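Local structure of CghA (Chaetomium globosum, 6KBC) at residues S24-N32 / L168-E176. The protein is a two-domain, strand-rich protein of the calycin clan that holds the ligand WK1 in a pocket. Numbering follows the deposited sequence.
Sequences SAVIPNSGN and LPQSDREAE
V26 packs against D172 and A175 where the loop 24-32 runs beside 168-176. N29 and L168 are the other two main residues of the contact. V26 CG1 stands anti to the backbone N (chi1 177°) and reaches A175 CB at 4.0 Å, an apolar contact. The V26 and D172 side chains run antiparallel alongside each other, and D172 OD1 comes 3.3 Å from V26 CB. Two waters tie the same pair together. One accepts from V26 N and donates to D172 OD2; the other donates to both V26 O and D172 OD1. Each carboxylate oxygen of D172 is thus linked through one water to a backbone polar atom of V26. Y182 and W230 also touch the V26 side chain.

At the other end, N29 N donates to P169 O at 2.8 Å, meeting the carbonyl almost head-on (C=O...N 161°). This is the one direct backbone hydrogen bond between the segments. L168 spreads its two methyls along the backbone of N29 to G31: CD2 lies 3.7 Å from S30 O and CD1 4.0 Å from N29 O. Between the two ends, P28 CB rests 3.7 Å from Q170 O.

Each segment also braces itself. The N32 amide pairs with I27 N and O through both its ends, in the carbonyl planes. Its ND2 also reaches S30 O, from above that carbonyl's plane. K36 NZ bonds to N32 OD1 as well. S30 OG accepts from N32 N, an ST turn, and is bonded to G110 O. On the other side, S171 OG accepts from E174 N at 3.2 Å and N-caps the short helix 172-175. E174 OE2 in turn accepts from Q170 N.

The contact is two irregular connections of the N-terminal, calycin-clan domain docked together: the long loop between strands 6-10 and 46-54, and the capped helical turn that leads into strand 181-200.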
ATOM      1  N   SER A  24       1.165 -19.235  -8.439  1.00 39.60           N
ATOM      2  CA  SER A  24       2.000 -20.057  -7.583  1.00 37.19           C
ATOM      3  C   SER A  24       1.742 -19.711  -6.115  1.00 40.28           C
ATOM      4  O   SER A  24       1.096 -18.710  -5.786  1.00 39.79           O
ATOM      5  CB  SER A  24       3.476 -19.883  -7.933  1.00 42.05           C
ATOM      6  OG  SER A  24       3.925 -18.585  -7.610  1.00 45.81           O
ATOM      7  N   ALA A  25       2.263 -20.554  -5.228  1.00 36.77           N
ATOM      8  CA  ALA A  25       1.882 -20.519  -3.828  1.00 39.41           C
ATOM      9  C   ALA A  25       2.640 -19.439  -3.061  1.00 43.47           C
ATOM     10  O   ALA A  25       3.679 -18.930  -3.499  1.00 36.05           O
ATOM     11  CB  ALA A  25       2.126 -21.877  -3.174  1.00 41.33           C
ATOM     12  N   VAL A  26       2.088 -19.082  -1.894  1.00 40.63           N
ATOM     13  CA  VAL A  26       2.820 -18.252  -0.948  1.00 37.11           C
ATOM     14  C   VAL A  26       4.085 -18.975  -0.528  1.00 41.00           C
ATOM     15  O   VAL A  26       4.053 -20.160  -0.168  1.00 38.85           O
ATOM     16  CB  VAL A  26       1.960 -17.929   0.282  1.00 37.94           C
ATOM     17  CG1 VAL A  26       2.778 -17.118   1.289  1.00 38.26           C
ATOM     18  CG2 VAL A  26       0.696 -17.188  -0.113  1.00 36.15           C
ATOM     19  N   ILE A  27       5.202 -18.263  -0.545  1.00 36.30           N
ATOM     20  CA  ILE A  27       6.464 -18.755  -0.007  1.00 36.80           C
ATOM     21  C   ILE A  27       6.617 -18.199   1.397  1.00 37.22           C
ATOM     22  O   ILE A  27       6.723 -16.970   1.555  1.00 39.55           O
ATOM     23  CB  ILE A  27       7.654 -18.355  -0.891  1.00 37.18           C
ATOM     24  CG1 ILE A  27       7.407 -18.789  -2.336  1.00 38.29           C
ATOM     25  CG2 ILE A  27       8.948 -18.924  -0.322  1.00 39.11           C
ATOM     26  CD1 ILE A  27       8.335 -18.136  -3.345  1.00 38.53           C
ATOM     27  N   PRO A  28       6.638 -19.030   2.436  1.00 34.37           N
ATOM     28  CA  PRO A  28       6.872 -18.519   3.786  1.00 36.17           C
ATOM     29  C   PRO A  28       8.216 -17.822   3.900  1.00 40.26           C
ATOM     30  O   PRO A  28       9.179 -18.153   3.203  1.00 35.91           O
ATOM     31  CB  PRO A  28       6.829 -19.777   4.660  1.00 36.62           C
ATOM     32  CG  PRO A  28       7.066 -20.909   3.722  1.00 39.12           C
ATOM     33  CD  PRO A  28       6.472 -20.493   2.413  1.00 38.53           C
ATOM     34  N   ASN A  29       8.260 -16.840   4.800  1.00 34.00           N
ATOM     35  CA  ASN A  29       9.475 -16.097   5.135  1.00 38.76           C
ATOM     36  C   ASN A  29      10.165 -15.521   3.897  1.00 36.34           C
ATOM     37  O   ASN A  29      11.392 -15.535   3.776  1.00 39.00           O
ATOM     38  CB  ASN A  29      10.447 -16.971   5.917  1.00 39.72           C
ATOM     39  CG  ASN A  29      11.475 -16.160   6.654  1.00 44.10           C
ATOM     40  OD1 ASN A  29      11.166 -15.094   7.216  1.00 39.17           O
ATOM     41  ND2 ASN A  29      12.708 -16.645   6.657  1.00 44.08           N
ATOM     42  N   SER A  30       9.376 -14.975   2.981  1.00 34.96           N
ATOM     43  CA  SER A  30       9.913 -14.418   1.751  1.00 34.64           C
ATOM     44  C   SER A  30       9.140 -13.166   1.371  1.00 35.67           C
ATOM     45  O   SER A  30       7.942 -13.049   1.646  1.00 32.87           O
ATOM     46  CB  SER A  30       9.849 -15.446   0.615  1.00 32.89           C
ATOM     47  OG  SER A  30       9.997 -14.847  -0.655  1.00 32.90           O
ATOM     48  N   GLY A  31       9.844 -12.232   0.730  1.00 32.58           N
ATOM     49  CA  GLY A  31       9.177 -11.112   0.096  1.00 29.73           C
ATOM     50  C   GLY A  31       8.186 -11.522  -0.969  1.00 35.83           C
ATOM     51  O   GLY A  31       7.288 -10.739  -1.302  1.00 28.67           O
ATOM     52  N   ASN A  32       8.323 -12.735  -1.516  1.00 33.51           N
ATOM     53  CA  ASN A  32       7.426 -13.222  -2.563  1.00 30.45           C
ATOM     54  C   ASN A  32       7.406 -12.289  -3.765  1.00 31.98           C
ATOM     55  O   ASN A  32       6.392 -12.167  -4.451  1.00 32.42           O
ATOM     56  CB  ASN A  32       6.002 -13.430  -2.036  1.00 32.43           C
ATOM     57  CG  ASN A  32       5.846 -14.728  -1.278  1.00 32.73           C
ATOM     58  OD1 ASN A  32       5.377 -15.727  -1.834  1.00 35.90           O
ATOM     59  ND2 ASN A  32       6.223 -14.726  -0.011  1.00 30.98           N
ATOM     60  N   LEU A 168       8.026 -10.384   7.649  1.00 28.79           N
ATOM     61  CA  LEU A 168       7.682 -11.317   6.578  1.00 29.03           C
ATOM     62  C   LEU A 168       6.671 -12.349   7.085  1.00 28.15           C
ATOM     63  O   LEU A 168       6.743 -12.773   8.241  1.00 25.65           O
ATOM     64  CB  LEU A 168       8.947 -12.009   6.045  1.00 29.64           C
ATOM     65  CG  LEU A 168       9.913 -11.067   5.302  1.00 31.42           C
ATOM     66  CD1 LEU A 168      11.259 -11.746   4.968  1.00 33.17           C
ATOM     67  CD2 LEU A 168       9.280 -10.528   4.020  1.00 28.29           C
ATOM     68  N   PRO A 169       5.702 -12.740   6.255  1.00 27.00           N
ATOM     69  CA  PRO A 169       4.715 -13.724   6.702  1.00 29.42           C
ATOM     70  C   PRO A 169       5.340 -15.103   6.801  1.00 36.22           C
ATOM     71  O   PRO A 169       6.134 -15.517   5.949  1.00 31.75           O
ATOM     72  CB  PRO A 169       3.641 -13.674   5.613  1.00 29.22           C
ATOM     73  CG  PRO A 169       4.387 -13.264   4.393  1.00 28.24           C
ATOM     74  CD  PRO A 169       5.462 -12.312   4.868  1.00 28.05           C
ATOM     75  N   GLN A 170       4.965 -15.814   7.854  1.00 36.19           N
ATOM     76  CA  GLN A 170       5.537 -17.111   8.166  1.00 33.56           C
ATOM     77  C   GLN A 170       4.651 -18.253   7.690  1.00 38.49           C
ATOM     78  O   GLN A 170       4.997 -19.422   7.892  1.00 38.04           O
ATOM     79  CB  GLN A 170       5.764 -17.215   9.671  1.00 32.43           C
ATOM     80  CG  GLN A 170       6.710 -16.159  10.288  1.00 35.40           C
ATOM     81  CD  GLN A 170       8.056 -16.026   9.581  1.00 42.38           C
ATOM     82  OE1 GLN A 170       8.233 -15.195   8.683  1.00 39.55           O
ATOM     83  NE2 GLN A 170       9.009 -16.869   9.968  1.00 43.65           N
ATOM     84  N   SER A 171       3.537 -17.933   7.036  1.00 33.70           N
ATOM     85  CA  SER A 171       2.486 -18.875   6.681  1.00 36.12           C
ATOM     86  C   SER A 171       1.573 -18.191   5.673  1.00 36.93           C
ATOM     87  O   SER A 171       1.622 -16.971   5.493  1.00 35.05           O
ATOM     88  CB  SER A 171       1.711 -19.319   7.925  1.00 36.53           C
ATOM     89  OG  SER A 171       0.813 -18.295   8.349  1.00 36.31           O
ATOM     90  N   ASP A 172       0.743 -18.992   5.002  1.00 34.49           N
ATOM     91  CA  ASP A 172      -0.221 -18.420   4.072  1.00 34.43           C
ATOM     92  C   ASP A 172      -1.161 -17.454   4.783  1.00 32.54           C
ATOM     93  O   ASP A 172      -1.488 -16.390   4.246  1.00 30.22           O
ATOM     94  CB  ASP A 172      -1.019 -19.528   3.386  1.00 42.71           C
ATOM     95  CG  ASP A 172      -0.219 -20.245   2.323  1.00 48.63           C
ATOM     96  OD1 ASP A 172       1.027 -20.293   2.446  1.00 48.97           O
ATOM     97  OD2 ASP A 172      -0.837 -20.741   1.359  1.00 54.82           O
ATOM     98  N   ARG A 173      -1.592 -17.809   5.997  1.00 32.44           N
ATOM     99  CA  ARG A 173      -2.508 -16.969   6.765  1.00 35.37           C
ATOM    100  C   ARG A 173      -1.905 -15.593   7.038  1.00 34.16           C
ATOM    101  O   ARG A 173      -2.595 -14.572   6.948  1.00 29.38           O
ATOM    102  CB  ARG A 173      -2.862 -17.673   8.080  1.00 34.67           C
ATOM    103  CG  ARG A 173      -3.743 -16.875   9.041  1.00 30.60           C
ATOM    104  CD  ARG A 173      -5.078 -16.573   8.392  1.00 32.61           C
ATOM    105  NE  ARG A 173      -5.926 -15.715   9.213  1.00 29.93           N
ATOM    106  CZ  ARG A 173      -5.837 -14.389   9.247  1.00 30.99           C
ATOM    107  NH1 ARG A 173      -4.913 -13.769   8.518  1.00 25.96           N
ATOM    108  NH2 ARG A 173      -6.680 -13.686  10.007  1.00 27.66           N
ATOM    109  N   GLU A 174      -0.615 -15.547   7.377  1.00 29.52           N
ATOM    110  CA  GLU A 174       0.031 -14.277   7.688  1.00 28.80           C
ATOM    111  C   GLU A 174       0.230 -13.398   6.463  1.00 28.49           C
ATOM    112  O   GLU A 174       0.409 -12.187   6.609  1.00 28.36           O
ATOM    113  CB  GLU A 174       1.361 -14.546   8.378  1.00 30.07           C
ATOM    114  CG  GLU A 174       1.193 -15.346   9.659  1.00 32.23           C
ATOM    115  CD  GLU A 174       2.397 -15.228  10.580  1.00 42.85           C
ATOM    116  OE1 GLU A 174       2.228 -15.348  11.813  1.00 51.50           O
ATOM    117  OE2 GLU A 174       3.515 -15.022  10.062  1.00 36.40           O
ATOM    118  N   ALA A 175       0.190 -13.962   5.263  1.00 25.39           N
ATOM    119  CA  ALA A 175       0.286 -13.163   4.052  1.00 26.94           C
ATOM    120  C   ALA A 175      -1.063 -12.651   3.581  1.00 26.29           C
ATOM    121  O   ALA A 175      -1.115 -11.766   2.718  1.00 24.62           O
ATOM    122  CB  ALA A 175       0.930 -13.981   2.928  1.00 31.34           C
ATOM    123  N   GLU A 176      -2.148 -13.196   4.118  1.00 24.91           N
ATOM    124  CA  GLU A 176      -3.469 -12.863   3.632  1.00 27.65           C
ATOM    125  C   GLU A 176      -3.876 -11.475   4.103  1.00 23.36           C
ATOM    126  O   GLU A 176      -3.555 -11.065   5.220  1.00 24.24           O
ATOM    127  CB  GLU A 176      -4.476 -13.895   4.139  1.00 29.14           C
ATOM    128  CG  GLU A 176      -4.381 -15.229   3.418  1.00 31.98           C
ATOM    129  CD  GLU A 176      -5.504 -16.178   3.807  1.00 34.68           C
ATOM    130  OE1 GLU A 176      -5.936 -16.148   4.983  1.00 31.79           O
ATOM    131  OE2 GLU A 176      -5.958 -16.935   2.925  1.00 34.93           O
TER
HETATM  132  O   HOH W   1      -0.324 -20.439  -1.066  1.00 42.88           O
HETATM  133  O   HOH W   2       2.091 -21.942   0.747  1.00 46.88           O